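Local coordinates for ESSB (Geobacillus thermodenitrificans, PDB 4ANO), which is an integral membrane component of the type VII secretion system, represented by its cytoplasmic fragment, and probably takes part in protein export across the cell membrane, at residues L34-Q37 / E41-V44. Sequence-based numbering, arbitrary orientation.
Sequences LKMQ and ELEV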
# COMPACT_ATOMS: atom_id res chain seq x y z
N LEU A 34 -9.28 14.14 -15.49
CA LEU A 34 -8.47 14.72 -14.41
C LEU A 34 -8.81 16.15 -13.94
O LEU A 34 -9.22 16.99 -14.74
CB LEU A 34 -6.98 14.63 -14.81
CG LEU A 34 -6.42 13.31 -15.33
CD1 LEU A 34 -4.97 13.34 -15.83
CD2 LEU A 34 -6.55 12.20 -14.19
N LYS A 35 -8.54 16.45 -12.68
CA LYS A 35 -8.62 17.81 -12.12
C LYS A 35 -7.36 18.62 -12.46
O LYS A 35 -7.35 19.83 -12.22
CB LYS A 35 -8.78 17.74 -10.61
CG LYS A 35 -10.00 17.06 -10.19
CD LYS A 35 -10.15 17.07 -8.64
CE LYS A 35 -11.56 16.60 -8.23
NZ LYS A 35 -11.46 15.89 -6.92
N MSE A 36 -6.35 17.92 -13.00
CA MSE A 36 -5.08 18.52 -13.39
C MSE A 36 -5.34 19.75 -14.30
O MSE A 36 -6.23 19.74 -15.15
CB MSE A 36 -4.21 17.52 -14.18
CG MSE A 36 -2.91 18.10 -14.65
SE MSE A 36 -1.93 16.89 -15.77
CE MSE A 36 -2.92 17.11 -17.43
N GLN A 37 -4.62 20.81 -14.04
CA GLN A 37 -4.73 21.96 -14.99
C GLN A 37 -3.40 22.04 -15.74
O GLN A 37 -3.33 21.80 -16.99
CB GLN A 37 -5.12 23.21 -14.18
CG GLN A 37 -6.52 23.06 -13.64
CD GLN A 37 -7.06 24.28 -12.91
OE1 GLN A 37 -6.33 25.25 -12.60
NE2 GLN A 37 -8.32 24.27 -12.68
N GLU A 41 2.12 20.40 -12.68
CA GLU A 41 1.67 19.86 -11.37
C GLU A 41 2.15 18.47 -11.11
O GLU A 41 2.27 18.10 -9.95
CB GLU A 41 0.13 19.82 -11.28
CG GLU A 41 -0.53 21.21 -11.43
CD GLU A 41 -2.00 21.21 -11.86
OE1 GLU A 41 -2.70 20.18 -11.86
OE2 GLU A 41 -2.46 22.31 -12.23
N LEU A 42 2.41 17.69 -12.19
CA LEU A 42 2.82 16.27 -12.06
C LEU A 42 4.32 16.10 -11.83
O LEU A 42 4.81 15.00 -11.56
CB LEU A 42 2.35 15.43 -13.28
CG LEU A 42 0.85 15.45 -13.53
CD1 LEU A 42 0.58 14.29 -14.50
CD2 LEU A 42 0.05 15.24 -12.16
N GLU A 43 5.07 17.19 -11.94
CA GLU A 43 6.55 17.12 -11.80
C GLU A 43 6.95 16.59 -10.42
O GLU A 43 7.99 15.88 -10.31
CB GLU A 43 7.23 18.46 -12.24
CG GLU A 43 8.84 18.41 -12.28
CD GLU A 43 9.49 18.17 -10.95
OE1 GLU A 43 8.96 18.70 -9.95
OE2 GLU A 43 10.58 17.49 -10.88
N VAL A 44 6.10 16.82 -9.39
CA VAL A 44 6.36 16.33 -8.03
C VAL A 44 6.52 14.78 -8.02
O VAL A 44 7.13 14.24 -7.12
CB VAL A 44 5.28 16.81 -7.08
CG1 VAL A 44 3.89 16.12 -7.33
CG2 VAL A 44 5.74 16.71 -5.65
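The carboxylate of E41 closes on the backbone amide of Q37, and this pair is the polar part of the contact. Q37 N reaches E41 OE1 at 3.0 Å with an N-H...O angle of 157°. It meets that oxygen on the syn side, 27° out of the carboxylate plane. The same N-H also leans on E41 OE2 at 3.2 Å, a weak, more bent bond. E41 gets there with a nearly straight chain: CG lies anti to its own carbonyl carbon and chi2 is extended, which carries the carboxylate across to the loop. Both oxygens have further donors, S133 OG for OE1 and D38 N for OE2, so three residues hold the group, which probably limits its rotation.

Around that grip the fit is by van der Waals contact. M36 CA sits 3.3 Å from E41 OE1, and Q37 CB rests 3.4 Å from E41 OE2. Beyond the carboxylate, the selenium of selenomethionine M36 lies 3.8 Å from L42 CD1, the two side chains crossing at about a right angle. An M36 chain extended at both chi1 and chi2 brings SE up against the leucine. Both side chains also touch V58 and V63, on strands 53-58 and 62-68 of the four-stranded antiparallel sheet. The contact thus folds the long connection between strands 25-30 and 53-58 back on itself, within the cytoplasmic YukC-family region, whose sequence clan is that of protein kinases.

Replacing E41 with an alanine would probably leave the Q37 and D38 amides without their carboxylate acceptor and let the loop at 36-38 shift.

With donors from Q37, D38 and S133 gathered round it, the carboxylate is probably stabilised in its ionised form, tying the loop to the 3-10 segment.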